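Side-chain contacts in tryptophan halogenase superfamily (Brevundimonas sp. BAL3, PDB 6FRL), which is a flavin-dependent halogenase that prefers bromination over chlorination: residues K112-F116 and H117-L121; D222-G225 and F226-L229; A498-L501 and A502-P506. All coordinates share one frame; numbering follows the deposited sequence.

Contact 1 (K112-F116 and H117-L121)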
ATOM      1  N   LYS B 112      15.433 -10.530 -10.205  1.00 71.60           N
ATOM      2  CA  LYS B 112      16.343  -9.770  -9.344  1.00 74.82           C
ATOM      3  C   LYS B 112      15.730  -8.478  -8.799  1.00 69.21           C
ATOM      4  O   LYS B 112      16.429  -7.479  -8.618  1.00 74.11           O
ATOM      5  CB  LYS B 112      17.670  -9.506 -10.091  1.00 80.27           C
ATOM      6  CG  LYS B 112      18.440 -10.785 -10.385  1.00 82.40           C
ATOM      7  CD  LYS B 112      19.700 -10.548 -11.202  1.00 87.62           C
ATOM      8  CE  LYS B 112      20.468 -11.855 -11.374  1.00 86.73           C
ATOM      9  NZ  LYS B 112      21.529 -11.734 -12.406  1.00 87.37           N
ATOM     10  N   GLY B 113      14.426  -8.507  -8.541  1.00 68.16           N
ATOM     11  CA  GLY B 113      13.678  -7.299  -8.116  1.00 72.30           C
ATOM     12  C   GLY B 113      13.289  -6.307  -9.225  1.00 68.65           C
ATOM     13  O   GLY B 113      12.555  -5.334  -8.961  1.00 59.26           O
ATOM     14  N   ILE B 114      13.764  -6.559 -10.454  1.00 55.70           N
ATOM     15  CA  ILE B 114      13.541  -5.687 -11.586  1.00 48.18           C
ATOM     16  C   ILE B 114      12.313  -6.200 -12.330  1.00 42.95           C
ATOM     17  O   ILE B 114      12.101  -7.404 -12.484  1.00 43.01           O
ATOM     18  CB  ILE B 114      14.794  -5.621 -12.490  1.00 48.92           C
ATOM     19  CG1 ILE B 114      15.948  -4.982 -11.704  1.00 51.11           C
ATOM     20  CG2 ILE B 114      14.532  -4.811 -13.758  1.00 48.72           C
ATOM     21  CD1 ILE B 114      17.320  -5.290 -12.253  1.00 52.86           C
ATOM     22  N   GLY B 115      11.489  -5.264 -12.760  1.00 39.12           N
ATOM     23  CA  GLY B 115      10.246  -5.574 -13.412  1.00 37.40           C
ATOM     24  C   GLY B 115      10.501  -6.134 -14.801  1.00 34.45           C
ATOM     25  O   GLY B 115      11.358  -5.633 -15.557  1.00 30.83           O
ATOM     26  N   PHE B 116       9.711  -7.144 -15.149  1.00 30.82           N
ATOM     27  CA  PHE B 116       9.831  -7.768 -16.450  1.00 31.28           C
ATOM     28  C   PHE B 116       9.893  -6.793 -17.629  1.00 33.42           C
ATOM     29  O   PHE B 116      10.698  -6.982 -18.542  1.00 35.09           O
ATOM     30  CB  PHE B 116       8.670  -8.730 -16.678  1.00 29.42           C
ATOM     31  CG  PHE B 116       8.682  -9.348 -18.045  1.00 26.20           C
ATOM     32  CD1 PHE B 116       9.616 -10.307 -18.364  1.00 25.02           C
ATOM     33  CD2 PHE B 116       7.753  -8.966 -18.995  1.00 24.78           C
ATOM     34  CE1 PHE B 116       9.634 -10.858 -19.623  1.00 26.58           C
ATOM     35  CE2 PHE B 116       7.757  -9.525 -20.246  1.00 25.55           C
ATOM     36  CZ  PHE B 116       8.713 -10.460 -20.571  1.00 26.62           C
ATOM     37  N   HIS B 117       9.017  -5.782 -17.631  1.00 33.47           N
ATOM     38  CA  HIS B 117       8.909  -4.870 -18.765  1.00 32.49           C
ATOM     39  C   HIS B 117      10.246  -4.207 -19.194  1.00 32.75           C
ATOM     40  O   HIS B 117      10.420  -3.918 -20.386  1.00 32.29           O
ATOM     41  CB  HIS B 117       7.816  -3.836 -18.542  1.00 33.75           C
ATOM     42  CG  HIS B 117       8.083  -2.869 -17.429  1.00 33.56           C
ATOM     43  ND1 HIS B 117       7.779  -3.142 -16.113  1.00 31.69           N
ATOM     44  CD2 HIS B 117       8.562  -1.600 -17.450  1.00 35.15           C
ATOM     45  CE1 HIS B 117       8.063  -2.088 -15.368  1.00 32.23           C
ATOM     46  NE2 HIS B 117       8.564  -1.146 -16.152  1.00 34.86           N
ATOM     47  N   HIS B 118      11.180  -4.024 -18.253  1.00 31.48           N
ATOM     48  CA  HIS B 118      12.529  -3.481 -18.554  1.00 32.36           C
ATOM     49  C   HIS B 118      13.353  -4.423 -19.439  1.00 30.21           C
ATOM     50  O   HIS B 118      13.908  -4.000 -20.432  1.00 26.59           O
ATOM     51  CB  HIS B 118      13.314  -3.162 -17.269  1.00 33.74           C
ATOM     52  CG  HIS B 118      12.671  -2.105 -16.424  1.00 34.00           C
ATOM     53  ND1 HIS B 118      12.447  -0.825 -16.889  1.00 36.40           N
ATOM     54  CD2 HIS B 118      12.175  -2.141 -15.168  1.00 33.53           C
ATOM     55  CE1 HIS B 118      11.873  -0.110 -15.944  1.00 37.40           C
ATOM     56  NE2 HIS B 118      11.679  -0.891 -14.895  1.00 37.26           N
ATOM     57  N   TYR B 119      13.379  -5.705 -19.097  1.00 27.77           N
ATOM     58  CA  TYR B 119      14.034  -6.694 -19.929  1.00 30.15           C
ATOM     59  C   TYR B 119      13.359  -6.757 -21.327  1.00 32.02           C
ATOM     60  O   TYR B 119      14.046  -6.769 -22.362  1.00 30.18           O
ATOM     61  CB  TYR B 119      14.012  -8.058 -19.249  1.00 32.98           C
ATOM     62  CG  TYR B 119      14.767  -8.123 -17.941  1.00 35.60           C
ATOM     63  CD1 TYR B 119      16.138  -8.371 -17.899  1.00 38.70           C
ATOM     64  CD2 TYR B 119      14.096  -7.954 -16.724  1.00 40.60           C
ATOM     65  CE1 TYR B 119      16.825  -8.430 -16.678  1.00 43.46           C
ATOM     66  CE2 TYR B 119      14.760  -8.016 -15.491  1.00 42.67           C
ATOM     67  CZ  TYR B 119      16.118  -8.258 -15.468  1.00 45.35           C
ATOM     68  OH  TYR B 119      16.749  -8.303 -14.241  1.00 50.28           O
ATOM     69  N   TRP B 120      12.015  -6.748 -21.360  1.00 31.69           N
ATOM     70  CA  TRP B 120      11.269  -6.710 -22.618  1.00 28.44           C
ATOM     71  C   TRP B 120      11.634  -5.487 -23.457  1.00 30.15           C
ATOM     72  O   TRP B 120      11.779  -5.585 -24.681  1.00 31.04           O
ATOM     73  CB  TRP B 120       9.762  -6.724 -22.371  1.00 28.86           C
ATOM     74  CG  TRP B 120       8.953  -6.725 -23.629  1.00 28.76           C
ATOM     75  CD1 TRP B 120       8.701  -7.788 -24.449  1.00 28.69           C
ATOM     76  CD2 TRP B 120       8.319  -5.599 -24.226  1.00 26.95           C
ATOM     77  NE1 TRP B 120       7.925  -7.394 -25.519  1.00 28.60           N
ATOM     78  CE2 TRP B 120       7.678  -6.052 -25.406  1.00 27.82           C
ATOM     79  CE3 TRP B 120       8.221  -4.254 -23.875  1.00 26.15           C
ATOM     80  CZ2 TRP B 120       6.950  -5.190 -26.254  1.00 28.06           C
ATOM     81  CZ3 TRP B 120       7.501  -3.387 -24.719  1.00 25.92           C
ATOM     82  CH2 TRP B 120       6.874  -3.865 -25.893  1.00 26.59           C
ATOM     83  N   LEU B 121      11.775  -4.332 -22.821  1.00 29.79           N
ATOM     84  CA  LEU B 121      12.189  -3.133 -23.556  1.00 30.89           C
ATOM     85  C   LEU B 121      13.606  -3.210 -24.140  1.00 32.38           C
ATOM     86  O   LEU B 121      13.806  -2.808 -25.284  1.00 33.39           O
ATOM     87  CB  LEU B 121      12.037  -1.866 -22.708  1.00 28.57           C
ATOM     88  CG  LEU B 121      10.575  -1.457 -22.537  1.00 27.04           C
ATOM     89  CD1 LEU B 121      10.362  -0.592 -21.302  1.00 26.78           C
ATOM     90  CD2 LEU B 121      10.096  -0.764 -23.808  1.00 27.37           C
TER
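I114 meets H118 and Y119, and F116 meets W120, in a local contact where the loop after strand 99-103 runs into helix 116-125. Two backbone bonds start the helix: H118 N donates to G115 O at 3.1 Å, from above the carbonyl plane, and W120 N reaches F116 O with an almost straight N-H (171°), the four-residue step of an alpha-helix. I114 suits the end of the loop because its beta-branched side chain serves two helix residues at once. Its CG2 lies 3.7 Å from Y119 CE2 and 3.8 Å from H118 CD2, while CD1 approaches Y119 OH at 3.7 Å, a hydroxyl that also makes a weak hydrogen bond to V111 O. The isoleucine crosses both side chains at about a right angle. F116 has CG anti to its backbone N (chi1 176°), which carries the ring forward until CE2 lies 4.0 Å from W120 CB, one helical turn on. H117 puts NE2 over one face of the H118 imidazole, offset toward the rim, and that nitrogen is hydrogen-bonded to G435 O; the indole N-H of W120 is likewise satisfied, by A130 O. I114 also touches H33 of the second subunit. Around this helix start, F116 and Y119 pack on helix 473-492, H117 and W120 on helix 447-456.

Contact 2 (D222-G225 and F226-L229)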
ATOM      1  N   ASP B 222     -28.112   5.343   1.234  1.00 24.85           N
ATOM      2  CA  ASP B 222     -28.788   5.859   0.044  1.00 24.80           C
ATOM      3  C   ASP B 222     -28.290   5.068  -1.145  1.00 25.17           C
ATOM      4  O   ASP B 222     -27.149   5.244  -1.572  1.00 21.96           O
ATOM      5  CB  ASP B 222     -28.502   7.358  -0.125  1.00 25.01           C
ATOM      6  CG  ASP B 222     -29.262   7.998  -1.280  1.00 24.50           C
ATOM      7  OD1 ASP B 222     -29.743   7.298  -2.179  1.00 22.63           O
ATOM      8  OD2 ASP B 222     -29.370   9.241  -1.290  1.00 27.10           O
ATOM      9  N   CYS B 223     -29.164   4.198  -1.660  1.00 26.83           N
ATOM     10  CA  CYS B 223     -28.968   3.517  -2.935  1.00 27.86           C
ATOM     11  C   CYS B 223     -30.066   3.925  -3.901  1.00 29.47           C
ATOM     12  O   CYS B 223     -30.470   3.139  -4.786  1.00 31.86           O
ATOM     13  CB  CYS B 223     -28.996   1.991  -2.745  1.00 28.66           C
ATOM     14  SG  CYS B 223     -27.814   1.349  -1.538  1.00 31.02           S
ATOM     15  N   SER B 224     -30.554   5.156  -3.751  1.00 28.98           N
ATOM     16  CA  SER B 224     -31.614   5.684  -4.624  1.00 27.55           C
ATOM     17  C   SER B 224     -31.212   5.961  -6.074  1.00 26.07           C
ATOM     18  O   SER B 224     -32.097   6.202  -6.887  1.00 30.01           O
ATOM     19  CB  SER B 224     -32.191   6.973  -4.028  1.00 26.56           C
ATOM     20  OG  SER B 224     -31.252   8.047  -4.043  1.00 25.93           O
ATOM     21  N   GLY B 225     -29.921   5.976  -6.394  1.00 26.45           N
ATOM     22  CA  GLY B 225     -29.455   6.225  -7.772  1.00 31.68           C
ATOM     23  C   GLY B 225     -28.978   7.652  -7.963  1.00 35.19           C
ATOM     24  O   GLY B 225     -28.752   8.362  -6.996  1.00 31.79           O
ATOM     25  N   PHE B 226     -28.887   8.066  -9.217  1.00 42.67           N
ATOM     26  CA  PHE B 226     -28.348   9.388  -9.618  1.00 51.92           C
ATOM     27  C   PHE B 226     -28.947  10.606  -8.871  1.00 50.51           C
ATOM     28  O   PHE B 226     -28.201  11.552  -8.557  1.00 51.25           O
ATOM     29  CB  PHE B 226     -28.505   9.611 -11.158  1.00 59.58           C
ATOM     30  CG  PHE B 226     -27.201   9.861 -11.888  1.00 71.87           C
ATOM     31  CD1 PHE B 226     -26.286  10.813 -11.411  1.00 82.31           C
ATOM     32  CD2 PHE B 226     -26.882   9.147 -13.052  1.00 81.10           C
ATOM     33  CE1 PHE B 226     -25.092  11.064 -12.064  1.00 82.61           C
ATOM     34  CE2 PHE B 226     -25.676   9.389 -13.723  1.00 83.84           C
ATOM     35  CZ  PHE B 226     -24.784  10.355 -13.228  1.00 87.41           C
ATOM     36  N   LYS B 227     -30.245  10.599  -8.585  1.00 48.26           N
ATOM     37  CA  LYS B 227     -30.864  11.770  -7.924  1.00 54.02           C
ATOM     38  C   LYS B 227     -30.379  12.021  -6.487  1.00 50.19           C
ATOM     39  O   LYS B 227     -30.236  13.170  -6.058  1.00 55.43           O
ATOM     40  CB  LYS B 227     -32.399  11.704  -7.958  1.00 60.04           C
ATOM     41  CG  LYS B 227     -32.984  10.542  -7.166  1.00 69.03           C
ATOM     42  CD  LYS B 227     -34.359  10.097  -7.653  1.00 77.08           C
ATOM     43  CE  LYS B 227     -34.579   8.616  -7.337  1.00 80.83           C
ATOM     44  NZ  LYS B 227     -35.973   8.169  -7.591  1.00 80.72           N
ATOM     45  N   GLY B 228     -30.126  10.955  -5.739  1.00 45.16           N
ATOM     46  CA  GLY B 228     -29.579  11.082  -4.377  1.00 38.82           C
ATOM     47  C   GLY B 228     -30.588  11.628  -3.402  1.00 36.54           C
ATOM     48  O   GLY B 228     -30.445  12.726  -2.901  1.00 31.75           O
ATOM     49  N   LEU B 229     -31.583  10.811  -3.112  1.00 39.01           N
ATOM     50  CA  LEU B 229     -32.796  11.199  -2.367  1.00 37.35           C
ATOM     51  C   LEU B 229     -32.503  11.627  -0.948  1.00 34.61           C
ATOM     52  O   LEU B 229     -33.167  12.523  -0.423  1.00 32.69           O
ATOM     53  CB  LEU B 229     -33.789  10.018  -2.304  1.00 41.56           C
ATOM     54  CG  LEU B 229     -35.262  10.380  -2.118  1.00 47.78           C
ATOM     55  CD1 LEU B 229     -35.826  10.546  -3.520  1.00 49.61           C
ATOM     56  CD2 LEU B 229     -36.078   9.352  -1.345  1.00 48.79           C
TER
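S224 OG faces L229 N at the start of helix 229-234 and accepts from it at 2.9 Å in a bond that is almost linear (176°). Behind this pair stands an Asx turn, D222 OD1 accepting from S224 N, just beyond strand 219-222 of the Rossmann-like sheet. D222 CG is anti to the backbone N (chi1 -175°), a torsion that brings OD1 to S224 and OD2 toward the helix start. OD1 takes two bonds from one residue. S224 N meets D222 OD1 nearly head-on at 2.8 Å, closing the Asx turn, and S224 OG donates to the syn lone pair of D222 OD1 at 2.5 Å. The serine hydroxyl is therefore fixed in rotation, its oxygen turned to the L229 amide. Serine suits this place because one small group both gives and receives. OD2 continues the work by accepting from V230 N and I231 N, so that a negative charge faces the first turn of the helix, where the helix dipole would probably favour it. An alanine in place of D222 would probably leave these two amides without their acceptor and set the S224 hydroxyl free to turn. A type I turn runs from G225 to G228, closed by a weak bond from G228 N to G225 O. Both glycines fit their backbones: G225 adopts angles that would jam a CB against the preceding carbonyl, and G228, the N-cap residue, has a positive phi, which by itself favours glycine. Beside the cap, L229 CB packs 3.8 Å from S224 CB.

Contact 3 (A498-L501 and A502-P506)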
ATOM      1  N   ALA B 498     -16.488 -22.182 -24.527  1.00 39.69           N
ATOM      2  CA  ALA B 498     -17.774 -22.883 -24.637  1.00 37.67           C
ATOM      3  C   ALA B 498     -17.876 -24.112 -23.753  1.00 38.44           C
ATOM      4  O   ALA B 498     -18.967 -24.387 -23.259  1.00 44.07           O
ATOM      5  CB  ALA B 498     -18.084 -23.245 -26.085  1.00 34.01           C
ATOM      6  N   GLN B 499     -16.771 -24.836 -23.538  1.00 36.26           N
ATOM      7  CA  GLN B 499     -16.804 -26.064 -22.705  1.00 33.62           C
ATOM      8  C   GLN B 499     -17.129 -25.804 -21.218  1.00 36.17           C
ATOM      9  O   GLN B 499     -17.791 -26.618 -20.563  1.00 39.55           O
ATOM     10  CB  GLN B 499     -15.476 -26.833 -22.794  1.00 31.07           C
ATOM     11  CG  GLN B 499     -15.428 -28.116 -21.962  1.00 30.45           C
ATOM     12  CD  GLN B 499     -14.161 -28.919 -22.216  1.00 31.93           C
ATOM     13  OE1 GLN B 499     -13.842 -29.245 -23.377  1.00 33.38           O
ATOM     14  NE2 GLN B 499     -13.407 -29.215 -21.150  1.00 26.88           N
ATOM     15  N   PHE B 500     -16.610 -24.698 -20.683  1.00 38.53           N
ATOM     16  CA  PHE B 500     -16.875 -24.287 -19.309  1.00 35.47           C
ATOM     17  C   PHE B 500     -18.319 -23.847 -19.143  1.00 34.69           C
ATOM     18  O   PHE B 500     -18.926 -24.106 -18.115  1.00 33.01           O
ATOM     19  CB  PHE B 500     -15.959 -23.131 -18.935  1.00 34.25           C
ATOM     20  CG  PHE B 500     -15.996 -22.794 -17.486  1.00 32.45           C
ATOM     21  CD1 PHE B 500     -15.220 -23.526 -16.570  1.00 31.76           C
ATOM     22  CD2 PHE B 500     -16.784 -21.768 -17.026  1.00 31.54           C
ATOM     23  CE1 PHE B 500     -15.250 -23.240 -15.226  1.00 31.00           C
ATOM     24  CE2 PHE B 500     -16.806 -21.468 -15.670  1.00 30.45           C
ATOM     25  CZ  PHE B 500     -16.027 -22.198 -14.781  1.00 30.22           C
ATOM     26  N   LEU B 501     -18.847 -23.179 -20.165  1.00 33.88           N
ATOM     27  CA  LEU B 501     -20.237 -22.740 -20.170  1.00 37.85           C
ATOM     28  C   LEU B 501     -21.228 -23.892 -20.329  1.00 43.37           C
ATOM     29  O   LEU B 501     -22.315 -23.840 -19.750  1.00 51.50           O
ATOM     30  CB  LEU B 501     -20.499 -21.705 -21.274  1.00 35.66           C
ATOM     31  CG  LEU B 501     -19.651 -20.444 -21.266  1.00 35.40           C
ATOM     32  CD1 LEU B 501     -20.179 -19.508 -22.351  1.00 35.90           C
ATOM     33  CD2 LEU B 501     -19.620 -19.738 -19.919  1.00 33.65           C
ATOM     34  N   ALA B 502     -20.873 -24.906 -21.127  1.00 45.11           N
ATOM     35  CA  ALA B 502     -21.672 -26.145 -21.262  1.00 44.90           C
ATOM     36  C   ALA B 502     -21.781 -26.925 -19.941  1.00 43.02           C
ATOM     37  O   ALA B 502     -22.781 -27.590 -19.709  1.00 42.33           O
ATOM     38  CB  ALA B 502     -21.094 -27.035 -22.360  1.00 42.03           C
ATOM     39  N   GLY B 503     -20.752 -26.835 -19.094  1.00 45.81           N
ATOM     40  CA  GLY B 503     -20.764 -27.391 -17.724  1.00 49.08           C
ATOM     41  C   GLY B 503     -21.530 -26.594 -16.674  1.00 51.47           C
ATOM     42  O   GLY B 503     -21.600 -27.016 -15.536  1.00 54.70           O
ATOM     43  N   LEU B 504     -22.069 -25.437 -17.053  1.00 55.09           N
ATOM     44  CA  LEU B 504     -23.124 -24.748 -16.308  1.00 58.93           C
ATOM     45  C   LEU B 504     -24.560 -25.006 -16.856  1.00 65.47           C
ATOM     46  O   LEU B 504     -25.530 -24.814 -16.142  1.00 70.00           O
ATOM     47  CB  LEU B 504     -22.849 -23.236 -16.312  1.00 55.80           C
ATOM     48  CG  LEU B 504     -21.473 -22.749 -15.830  1.00 55.52           C
ATOM     49  CD1 LEU B 504     -21.228 -21.269 -16.134  1.00 54.63           C
ATOM     50  CD2 LEU B 504     -21.287 -23.033 -14.347  1.00 55.83           C
ATOM     51  N   ASP B 505     -24.686 -25.473 -18.098  1.00 75.74           N
ATOM     52  CA  ASP B 505     -25.937 -25.386 -18.880  1.00 81.18           C
ATOM     53  C   ASP B 505     -26.546 -26.747 -19.200  1.00 86.70           C
ATOM     54  O   ASP B 505     -26.042 -27.775 -18.717  1.00 70.81           O
ATOM     55  CB  ASP B 505     -25.646 -24.687 -20.232  1.00 88.08           C
ATOM     56  CG  ASP B 505     -25.805 -23.178 -20.170  1.00 91.19           C
ATOM     57  OD1 ASP B 505     -25.041 -22.555 -19.404  1.00 96.24           O
ATOM     58  OD2 ASP B 505     -26.674 -22.626 -20.898  1.00 86.08           O
ATOM     59  N   PRO B 506     -27.656 -26.739 -20.008  1.00 97.45           N
ATOM     60  CA  PRO B 506     -28.029 -27.820 -20.941  1.00 91.60           C
ATOM     61  C   PRO B 506     -26.898 -28.166 -21.908  1.00 89.16           C
ATOM     62  O   PRO B 506     -25.879 -28.713 -21.491  1.00 85.11           O
ATOM     63  CB  PRO B 506     -29.213 -27.219 -21.724  1.00 91.65           C
ATOM     64  CG  PRO B 506     -29.859 -26.274 -20.767  1.00 92.86           C
ATOM     65  CD  PRO B 506     -28.765 -25.762 -19.851  1.00 93.41           C
TER
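In both L501 and L504, CG stands anti to the carbonyl carbon and beside the backbone N (chi1 -57° and -54°), and this turns the leucine ends to the same side, in only loose contact, where helix 497-502 runs out. L501 CD2 lies 4.4 Å from L504 CD1, and the same CD1 comes 4.5 Å from F500 CE2, obliquely to the phenyl ring. L504 also folds back over the helix end: its CG is 3.7 Å from F500 O and its CB sits 3.5 Å from L501 O. A leucine suits position 504, since its aliphatic chain covers these last carbonyls without competing for their bonds, while L501 suits its buried place against P264 and T83.

The backbone tells how the helix finishes. A502 N still donates to A498 O at 2.9 Å, the regular four-residue step; G503 N to Q499 O is weak; then L504 N bonds to L501 O at 3.1 Å, a three-residue step that tightens the last turn and comes from well above the carbonyl plane. Beyond the two segments, L504 packs on helix 73-79, whereas F500 and L501 reach strand 83-85, and F500 also meets the ring of F147.

D505 is poorly ordered, so the exact position of its OD1 near L501 O is uncertain. The carboxylate has its positive partner in R284, through a salt bridge from OD1 to NE, and this pairing is likely to offset the unfavourable effect that a helix C-terminus would probably have on a negative charge.

Overall arrangement
The three contacts come one after another along the chain, and each lies where a helix begins or ends. Contact 1 opens helix 116-125 and follows strand 99-103, an outer strand of the seven-stranded sheet. Contact 2 begins at the end of strand 219-222 of the six-stranded Rossmann-like sheet and leads into helix 229-234, while contact 3 closes helix 497-502 and ends the modelled chain. Centres lie about 46 Å apart for contacts 1 and 2, 39 Å for contacts 1 and 3, and 38 Å for contacts 2 and 3. Contacts 1 and 2 fall on opposite sides of the chain's centre. The three are thus separate, local helix-end features of one chain.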